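Local atomic coordinates of acetyltransferase, GNAT family protein (Mycobacterium smegmatis, PDB entry 6C37), a protein that probably transfers an acetyl group from acetyl-CoA to the N-terminal alanine of protein substrates. Residues G20-R25 against P81-L86; Q93-N98 against S106-Y111; A125-G130 against A156-V161. All coordinates share one frame; numbering follows the deposited sequence.

In the fold
All three contacts are largely buried and lie within the GNAT domain, but they hold different elements. Contacts 1 and 2 are antiparallel strand pairs of one sheet, in series along the chain and joined where strands 80-86 and 89-97 run side by side: Phe82 N lies 2.8 Å from Leu94 O, a probable hydrogen bond. Contact 3 packs segments 125-130 and 156-161 of two helices with no hydrogen bond across them. The apolar sheet face with Leu21, Ile84, Leu94 and Ile109 meets helix 122-135, and Tyr111 of contact 2 reaches Val157 and Leu158 of contact 3. Charge enters at contact 1, through Arg22 and Glu85; contact 2 adds an indole over a glycine, and contact 3 is wholly aliphatic.

Contact 1 (G20-R25 against P81-L86); sequences GLRPVR and PFVIEL
Leu21 and Ile84 lie side by side on the buried face of two antiparallel strands, with Leu21 CD2 3.8 Å from Ile84 CG1. Leu21 CB also rests 3.9 Å from Phe82 CG, the two side chains crossing at about a right angle. Met129 and Ala126 of helix 122-135 pack onto this apolar side. Between the strands, Gly20 with Glu85 and Arg22 with Val83 form hydrogen-bonded pairs, and Val24 N adds a further bond to Pro81 O (3.2 Å). These strands, 17-23 and 80-86, are neighbours in the mixed central sheet of the GNAT fold. The other face mixes Val83 with charged groups and, round Glu85, is looser and hydrated. There Arg22 NE donates to Glu85 OE2 at 2.8 Å in a nearly straight salt bridge (168°), within the guanidinium plane but from above the carboxylate plane. A bend at chi2 (91°) turns the guanidinium over Val83, whose CG1 covers one face while Arg25 CZ lies over the opposite one. Arg22 NH1 donates to Pro23 O and makes a salt bridge with Asp28, which helps fix the group's rotation. One water links Arg22 NH2 to Glu85 OE2; a second lies 3.0 Å from Arg25 NH1 and 2.7 Å from Glu85 OE2.

Contact 2 (Q93-N98 against S106-Y111); sequences QLTIGN and SAWIGY
The beta hairpin of strands 89-97 and 106-113 brings Gly97 under the indole of Trp108, on a pair of strands whose second member lines the coenzyme site of the GNAT fold. Gly97 CA sits over the face of the six-membered ring of Trp108, 3.6 Å from its centroid and 16° off the ring normal, a CH-pi contact. The indole can lie this close to the backbone because Gly97 has no side chain. With chi1 at 57°, Trp108 CG stands between its own backbone N and carbonyl carbon, which folds the ring back across the neighbouring strand. Asn98 CB meets the five-membered ring obliquely, 3.4 Å from Trp108 CD1, while Thr95 CG2 lies alongside the other end, 4.0 Å from Trp108 CH2.

Beneath the ring the same glycine is bonded in both directions, Gly97 N to Trp108 O at 2.8 Å and Trp108 N to Gly97 O at 2.9 Å. Thr95 and Gly110 form the next hydrogen-bonded pair. On the opposite face Leu94, Ile96 and Ile109 form an aliphatic patch, with Tyr111 beside Leu94: Ile109 CD1 reaches Leu94 CD1 at 3.8 Å and Ile96 CG1 at 3.9 Å, and Ile96 CG2 abuts Ala107 CB.

Trp108, Ile109, Gly110 and Tyr111 belong to the pocket of the bound CoA disulfide, and Tyr111 O accepts a hydrogen bond from the ligand. The phenol of Tyr111 is hydrogen-bonded to Ser154. Strand 80-86 flanks the hairpin beside Leu94 and Ile96, strand 142-147 lies along Ala107 and Ile109, and helix 122-135 covers this face through Leu127 and Cys134.

Contact 3 (A125-G130 against A156-V161); sequences AALAMG and AVLAHV
Leu127 CD2 is the methyl on which three side chains of the second helix converge. Val157 CG1 lies 3.7 Å from Leu127 CD2, and Leu158 CD2 and Val161 CG2 each lie 3.8 Å from Leu127 CD2. Leu158 crosses Leu127 at about a right angle, whereas both valines meet it at a slant. Val161 also meets Ala128, its CG1 lying 4.2 Å from Ala128 CA and its CG2 4.4 Å from Ala128 CB. Ala128 and Val161 have the closest CA atoms of the pair, 6.1 Å apart, and the small alanine is consistent with this close approach.

An extended first torsion (chi1 -179°) carries CG of Leu127 opposite its backbone N, and the branch then sends CD2 toward the second helix. Val157 and Val161, one helical turn apart, therefore receive the same methyl from the same side of helix 152-161. Leu158 starts out pointing away from the first helix, but its side chain turns back so that CD2 joins them. The segment axes are 9.5 Å apart at closest approach and inclined at 45°.

In the next shell, Ile109 and Tyr111 of strand 106-113 pack against Leu127, and Phe163 packs on both Leu127 and Leu158. Helix 196-202 lies against Ala128 and Val161. His160 ND1 is hydrogen-bonded to Thr124, a residue of the acetyl-CoA site, adding a polar tie between the helices beside the apolar patch. The bound CoA disulfide touches Ala156, Val157 and His160.

Since methyl and methine groups carry the contact across these segments, it rests on van der Waals packing and exclusion of water, and Val157 carries that apolar surface up to the coenzyme pocket.

Contact 1 (G20-R25 against P81-L86)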
loop_
_atom_site.group_PDB
_atom_site.type_symbol
_atom_site.label_atom_id
_atom_site.label_comp_id
_atom_site.label_asym_id
_atom_site.label_seq_id
_atom_site.Cartn_x
_atom_site.Cartn_y
_atom_site.Cartn_z
ATOM N N GLY A 20 6.413 -9.961 3.336
ATOM C CA GLY A 20 5.056 -10.445 3.465
ATOM C C GLY A 20 4.160 -9.342 3.992
ATOM O O GLY A 20 4.635 -8.303 4.441
ATOM N N LEU A 21 2.846 -9.575 3.903
ATOM C CA LEU A 21 1.844 -8.673 4.456
ATOM C C LEU A 21 1.071 -9.354 5.580
ATOM O O LEU A 21 0.795 -10.558 5.515
ATOM C CB LEU A 21 0.833 -8.226 3.380
ATOM C CG LEU A 21 1.350 -7.638 2.079
ATOM C CD1 LEU A 21 0.178 -7.316 1.127
ATOM C CD2 LEU A 21 2.148 -6.376 2.382
ATOM N N ARG A 22 0.685 -8.579 6.593
ATOM C CA ARG A 22 -0.173 -9.108 7.648
ATOM C C ARG A 22 -0.930 -7.949 8.303
ATOM O O ARG A 22 -0.529 -6.782 8.173
ATOM C CB ARG A 22 0.651 -9.903 8.681
ATOM C CG ARG A 22 1.843 -9.162 9.216
ATOM C CD ARG A 22 1.485 -8.388 10.464
ATOM N NE ARG A 22 2.648 -7.800 11.103
ATOM C CZ ARG A 22 2.582 -6.740 11.895
ATOM N NH1 ARG A 22 1.402 -6.177 12.135
ATOM N NH2 ARG A 22 3.685 -6.250 12.452
ATOM N N PRO A 23 -2.031 -8.232 9.008
ATOM C CA PRO A 23 -2.859 -7.141 9.545
ATOM C C PRO A 23 -2.142 -6.268 10.563
ATOM O O PRO A 23 -1.335 -6.737 11.373
ATOM C CB PRO A 23 -4.026 -7.878 10.203
ATOM C CG PRO A 23 -4.113 -9.151 9.485
ATOM C CD PRO A 23 -2.696 -9.538 9.164
ATOM N N VAL A 24 -2.486 -4.981 10.541
ATOM C CA VAL A 24 -2.085 -4.057 11.600
ATOM C C VAL A 24 -2.523 -4.614 12.958
ATOM O O VAL A 24 -3.560 -5.292 13.057
ATOM C CB VAL A 24 -2.652 -2.643 11.364
ATOM C CG1 VAL A 24 -1.990 -1.996 10.147
ATOM C CG2 VAL A 24 -4.169 -2.671 11.184
ATOM N N ARG A 25 -1.703 -4.364 13.990
ATOM C CA ARG A 25 -1.935 -4.787 15.371
ATOM C C ARG A 25 -1.659 -3.633 16.323
ATOM O O ARG A 25 -0.934 -2.696 15.999
ATOM C CB ARG A 25 -1.009 -5.918 15.859
ATOM C CG ARG A 25 -0.631 -6.980 14.925
ATOM C CD ARG A 25 -0.028 -8.114 15.725
ATOM N NE ARG A 25 1.433 -8.138 15.676
ATOM C CZ ARG A 25 2.113 -8.861 14.797
ATOM N NH1 ARG A 25 1.454 -9.583 13.901
ATOM N NH2 ARG A 25 3.443 -8.869 14.806
ATOM N N PRO A 81 -6.080 -3.090 5.821
ATOM C CA PRO A 81 -4.866 -2.396 6.275
ATOM C C PRO A 81 -3.749 -3.362 6.654
ATOM O O PRO A 81 -3.735 -3.916 7.758
ATOM C CB PRO A 81 -5.358 -1.596 7.488
ATOM C CG PRO A 81 -6.482 -2.443 8.058
ATOM C CD PRO A 81 -7.105 -3.184 6.883
ATOM N N PHE A 82 -2.799 -3.557 5.747
ATOM C CA PHE A 82 -1.669 -4.440 5.995
ATOM C C PHE A 82 -0.433 -3.670 6.433
ATOM O O PHE A 82 -0.228 -2.506 6.084
ATOM C CB PHE A 82 -1.312 -5.258 4.755
ATOM C CG PHE A 82 -2.359 -6.248 4.352
ATOM C CD1 PHE A 82 -2.555 -7.400 5.091
ATOM C CD2 PHE A 82 -3.130 -6.038 3.225
ATOM C CE1 PHE A 82 -3.494 -8.319 4.728
ATOM C CE2 PHE A 82 -4.084 -6.955 2.841
ATOM C CZ PHE A 82 -4.279 -8.109 3.607
ATOM N N VAL A 83 0.373 -4.341 7.217
ATOM C CA VAL A 83 1.760 -3.983 7.471
ATOM C C VAL A 83 2.631 -4.753 6.485
ATOM O O VAL A 83 2.385 -5.935 6.202
ATOM C CB VAL A 83 2.129 -4.317 8.932
ATOM C CG1 VAL A 83 3.631 -4.251 9.163
ATOM C CG2 VAL A 83 1.408 -3.414 9.879
ATOM N N ILE A 84 3.641 -4.081 5.940
ATOM C CA ILE A 84 4.679 -4.734 5.153
ATOM C C ILE A 84 5.759 -5.193 6.119
ATOM O O ILE A 84 6.322 -4.373 6.852
ATOM C CB ILE A 84 5.266 -3.790 4.096
ATOM C CG1 ILE A 84 4.170 -3.228 3.194
ATOM C CG2 ILE A 84 6.299 -4.526 3.234
ATOM C CD1 ILE A 84 4.675 -2.165 2.250
ATOM N N GLU A 85 6.021 -6.498 6.140
ATOM C CA GLU A 85 7.128 -7.062 6.902
ATOM C C GLU A 85 8.302 -7.357 5.979
ATOM O O GLU A 85 8.131 -7.950 4.906
ATOM C CB GLU A 85 6.706 -8.341 7.626
ATOM C CG GLU A 85 5.812 -8.099 8.823
ATOM C CD GLU A 85 5.492 -9.381 9.576
ATOM O OE1 GLU A 85 5.751 -10.484 9.046
ATOM O OE2 GLU A 85 4.976 -9.272 10.704
ATOM N N LEU A 86 9.494 -6.945 6.411
ATOM C CA LEU A 86 10.756 -7.375 5.827
ATOM C C LEU A 86 11.447 -8.247 6.863
ATOM O O LEU A 86 11.722 -7.783 7.975
ATOM C CB LEU A 86 11.641 -6.185 5.457
ATOM C CG LEU A 86 12.995 -6.609 4.876
ATOM C CD1 LEU A 86 12.824 -7.173 3.471
ATOM C CD2 LEU A 86 13.983 -5.449 4.906
HETATM O O HOH W 1 6.241 -7.658 12.803
HETATM O O HOH W 2 3.677 -10.889 12.383
#

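Contact 2 (Q93-N98 against S106-Y111)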
loop_
_atom_site.group_PDB
_atom_site.type_symbol
_atom_site.label_atom_id
_atom_site.label_comp_id
_atom_site.label_asym_id
_atom_site.label_seq_id
_atom_site.Cartn_x
_atom_site.Cartn_y
_atom_site.Cartn_z
ATOM N N GLN A 93 3.685 0.030 5.195
ATOM C CA GLN A 93 2.286 -0.372 5.184
ATOM C C GLN A 93 1.815 -0.497 3.749
ATOM O O GLN A 93 2.342 0.162 2.849
ATOM C CB GLN A 93 1.379 0.628 5.925
ATOM C CG GLN A 93 1.461 0.581 7.428
ATOM C CD GLN A 93 0.699 1.722 8.048
ATOM O OE1 GLN A 93 1.277 2.759 8.378
ATOM N NE2 GLN A 93 -0.615 1.546 8.200
ATOM N N LEU A 94 0.839 -1.376 3.544
ATOM C CA LEU A 94 0.121 -1.507 2.280
ATOM C C LEU A 94 -1.355 -1.480 2.637
ATOM O O LEU A 94 -1.820 -2.330 3.402
ATOM C CB LEU A 94 0.490 -2.812 1.560
ATOM C CG LEU A 94 -0.042 -3.348 0.200
ATOM C CD1 LEU A 94 -1.556 -3.715 0.173
ATOM C CD2 LEU A 94 0.392 -2.560 -1.040
ATOM N N THR A 95 -2.084 -0.510 2.094
ATOM C CA THR A 95 -3.493 -0.335 2.410
ATOM C C THR A 95 -4.317 -0.441 1.139
ATOM O O THR A 95 -4.030 0.233 0.144
ATOM C CB THR A 95 -3.753 1.013 3.088
ATOM O OG1 THR A 95 -2.887 1.168 4.222
ATOM C CG2 THR A 95 -5.225 1.119 3.542
ATOM N N ILE A 96 -5.349 -1.271 1.184
ATOM C CA ILE A 96 -6.378 -1.326 0.151
ATOM C C ILE A 96 -7.599 -0.615 0.716
ATOM O O ILE A 96 -8.064 -0.957 1.810
ATOM C CB ILE A 96 -6.691 -2.782 -0.227
ATOM C CG1 ILE A 96 -5.433 -3.448 -0.783
ATOM C CG2 ILE A 96 -7.852 -2.853 -1.234
ATOM C CD1 ILE A 96 -5.216 -4.847 -0.246
ATOM N N GLY A 97 -8.100 0.410 0.009
ATOM C CA GLY A 97 -9.112 1.285 0.563
ATOM C C GLY A 97 -10.285 1.473 -0.385
ATOM O O GLY A 97 -10.235 1.094 -1.557
ATOM N N ASN A 98 -11.360 2.053 0.166
ATOM C CA ASN A 98 -12.594 2.313 -0.592
ATOM C C ASN A 98 -13.077 1.058 -1.325
ATOM O O ASN A 98 -13.475 1.111 -2.493
ATOM C CB ASN A 98 -12.373 3.477 -1.566
ATOM C CG ASN A 98 -13.664 4.053 -2.098
ATOM O OD1 ASN A 98 -14.698 4.003 -1.434
ATOM N ND2 ASN A 98 -13.612 4.589 -3.314
ATOM N N SER A 106 -14.100 -2.842 -6.968
ATOM C CA SER A 106 -12.898 -2.043 -7.169
ATOM C C SER A 106 -12.459 -1.451 -5.833
ATOM O O SER A 106 -13.213 -1.437 -4.856
ATOM C CB SER A 106 -13.157 -0.941 -8.219
ATOM O OG SER A 106 -11.991 -0.178 -8.507
ATOM N N ALA A 107 -11.212 -0.986 -5.791
ATOM C CA ALA A 107 -10.647 -0.370 -4.599
ATOM C C ALA A 107 -9.417 0.411 -5.040
ATOM O O ALA A 107 -8.910 0.214 -6.150
ATOM C CB ALA A 107 -10.283 -1.426 -3.548
ATOM N N TRP A 108 -8.927 1.278 -4.162
ATOM C CA TRP A 108 -7.619 1.890 -4.374
ATOM C C TRP A 108 -6.580 1.193 -3.508
ATOM O O TRP A 108 -6.909 0.493 -2.547
ATOM C CB TRP A 108 -7.614 3.401 -4.093
ATOM C CG TRP A 108 -8.048 3.891 -2.701
ATOM C CD1 TRP A 108 -9.218 4.533 -2.392
ATOM C CD2 TRP A 108 -7.279 3.868 -1.487
ATOM N NE1 TRP A 108 -9.243 4.871 -1.054
ATOM C CE2 TRP A 108 -8.067 4.471 -0.478
ATOM C CE3 TRP A 108 -6.012 3.385 -1.150
ATOM C CZ2 TRP A 108 -7.623 4.604 0.842
ATOM C CZ3 TRP A 108 -5.581 3.504 0.168
ATOM C CH2 TRP A 108 -6.384 4.108 1.145
ATOM N N ILE A 109 -5.316 1.358 -3.886
ATOM C CA ILE A 109 -4.215 0.739 -3.153
ATOM C C ILE A 109 -3.155 1.805 -2.887
ATOM O O ILE A 109 -2.961 2.724 -3.696
ATOM C CB ILE A 109 -3.641 -0.486 -3.911
ATOM C CG1 ILE A 109 -2.685 -1.285 -3.014
ATOM C CG2 ILE A 109 -2.927 -0.083 -5.196
ATOM C CD1 ILE A 109 -2.641 -2.766 -3.377
ATOM N N GLY A 110 -2.500 1.704 -1.732
ATOM C CA GLY A 110 -1.464 2.662 -1.372
ATOM C C GLY A 110 -0.419 1.957 -0.534
ATOM O O GLY A 110 -0.657 0.861 -0.028
ATOM N N TYR A 111 0.752 2.584 -0.408
ATOM C CA TYR A 111 1.833 1.939 0.341
ATOM C C TYR A 111 2.880 2.976 0.727
ATOM O O TYR A 111 2.946 4.065 0.155
ATOM C CB TYR A 111 2.486 0.820 -0.493
ATOM C CG TYR A 111 2.673 1.266 -1.928
ATOM C CD1 TYR A 111 3.740 2.078 -2.281
ATOM C CD2 TYR A 111 1.745 0.917 -2.918
ATOM C CE1 TYR A 111 3.903 2.528 -3.589
ATOM C CE2 TYR A 111 1.894 1.360 -4.231
ATOM C CZ TYR A 111 2.977 2.153 -4.561
ATOM O OH TYR A 111 3.104 2.590 -5.864
#

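Contact 3 (A125-G130 against A156-V161)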
loop_
_atom_site.group_PDB
_atom_site.type_symbol
_atom_site.label_atom_id
_atom_site.label_comp_id
_atom_site.label_asym_id
_atom_site.label_seq_id
_atom_site.Cartn_x
_atom_site.Cartn_y
_atom_site.Cartn_z
ATOM N N ALA A 125 7.258 -5.699 -4.455
ATOM C CA ALA A 125 6.728 -6.997 -4.045
ATOM C C ALA A 125 5.450 -6.856 -3.221
ATOM O O ALA A 125 4.506 -7.641 -3.398
ATOM C CB ALA A 125 7.785 -7.772 -3.265
ATOM N N ALA A 126 5.414 -5.890 -2.296
ATOM C CA ALA A 126 4.210 -5.664 -1.502
ATOM C C ALA A 126 3.021 -5.361 -2.403
ATOM O O ALA A 126 1.924 -5.902 -2.204
ATOM C CB ALA A 126 4.426 -4.524 -0.508
ATOM N N LEU A 127 3.229 -4.513 -3.415
ATOM C CA LEU A 127 2.141 -4.169 -4.324
ATOM C C LEU A 127 1.673 -5.396 -5.101
ATOM O O LEU A 127 0.469 -5.643 -5.228
ATOM C CB LEU A 127 2.591 -3.060 -5.282
ATOM C CG LEU A 127 1.557 -2.562 -6.296
ATOM C CD1 LEU A 127 0.273 -2.131 -5.583
ATOM C CD2 LEU A 127 2.131 -1.392 -7.100
ATOM N N ALA A 128 2.619 -6.178 -5.638
ATOM C CA ALA A 128 2.249 -7.348 -6.425
ATOM C C ALA A 128 1.479 -8.358 -5.585
ATOM O O ALA A 128 0.421 -8.843 -5.998
ATOM C CB ALA A 128 3.492 -7.991 -7.034
ATOM N N MET A 129 1.971 -8.670 -4.389
ATOM C CA MET A 129 1.234 -9.654 -3.605
ATOM C C MET A 129 -0.094 -9.083 -3.103
ATOM O O MET A 129 -1.090 -9.810 -3.044
ATOM C CB MET A 129 2.098 -10.195 -2.457
ATOM C CG MET A 129 2.406 -9.238 -1.331
ATOM S SD MET A 129 3.540 -10.066 -0.158
ATOM C CE MET A 129 4.822 -10.611 -1.269
ATOM N N GLY A 130 -0.150 -7.782 -2.793
ATOM C CA GLY A 130 -1.420 -7.179 -2.425
ATOM C C GLY A 130 -2.423 -7.210 -3.567
ATOM O O GLY A 130 -3.607 -7.508 -3.365
ATOM N N ALA A 156 7.317 4.296 -10.703
ATOM C CA ALA A 156 8.119 3.145 -11.102
ATOM C C ALA A 156 7.581 1.860 -10.485
ATOM O O ALA A 156 7.486 0.828 -11.168
ATOM C CB ALA A 156 9.582 3.380 -10.710
ATOM N N VAL A 157 7.210 1.909 -9.200
ATOM C CA VAL A 157 6.612 0.747 -8.536
ATOM C C VAL A 157 5.357 0.304 -9.270
ATOM O O VAL A 157 5.158 -0.889 -9.554
ATOM C CB VAL A 157 6.298 1.083 -7.069
ATOM C CG1 VAL A 157 5.532 -0.063 -6.400
ATOM C CG2 VAL A 157 7.600 1.397 -6.320
ATOM N N LEU A 158 4.480 1.265 -9.572
ATOM C CA LEU A 158 3.234 0.946 -10.256
ATOM C C LEU A 158 3.503 0.391 -11.652
ATOM O O LEU A 158 2.858 -0.570 -12.076
ATOM C CB LEU A 158 2.341 2.190 -10.299
ATOM C CG LEU A 158 1.825 2.683 -8.937
ATOM C CD1 LEU A 158 1.358 4.146 -9.001
ATOM C CD2 LEU A 158 0.687 1.810 -8.422
ATOM N N ALA A 159 4.487 0.959 -12.361
ATOM C CA ALA A 159 4.862 0.448 -13.677
ATOM C C ALA A 159 5.395 -0.985 -13.596
ATOM O O ALA A 159 5.091 -1.812 -14.466
ATOM C CB ALA A 159 5.899 1.373 -14.316
ATOM N N HIS A 160 6.162 -1.308 -12.545
ATOM C CA HIS A 160 6.692 -2.668 -12.395
ATOM C C HIS A 160 5.587 -3.720 -12.402
ATOM O O HIS A 160 5.792 -4.837 -12.889
ATOM C CB HIS A 160 7.475 -2.821 -11.090
ATOM C CG HIS A 160 8.733 -2.022 -11.021
ATOM N ND1 HIS A 160 9.414 -1.824 -9.838
ATOM C CD2 HIS A 160 9.438 -1.375 -11.979
ATOM C CE1 HIS A 160 10.481 -1.081 -10.070
ATOM N NE2 HIS A 160 10.516 -0.790 -11.359
ATOM N N VAL A 161 4.431 -3.404 -11.801
ATOM C CA VAL A 161 3.350 -4.384 -11.644
ATOM C C VAL A 161 2.369 -4.339 -12.811
ATOM O O VAL A 161 1.531 -5.246 -12.951
ATOM C CB VAL A 161 2.690 -4.144 -10.265
ATOM C CG1 VAL A 161 1.611 -5.164 -9.942
ATOM C CG2 VAL A 161 3.750 -4.188 -9.174
#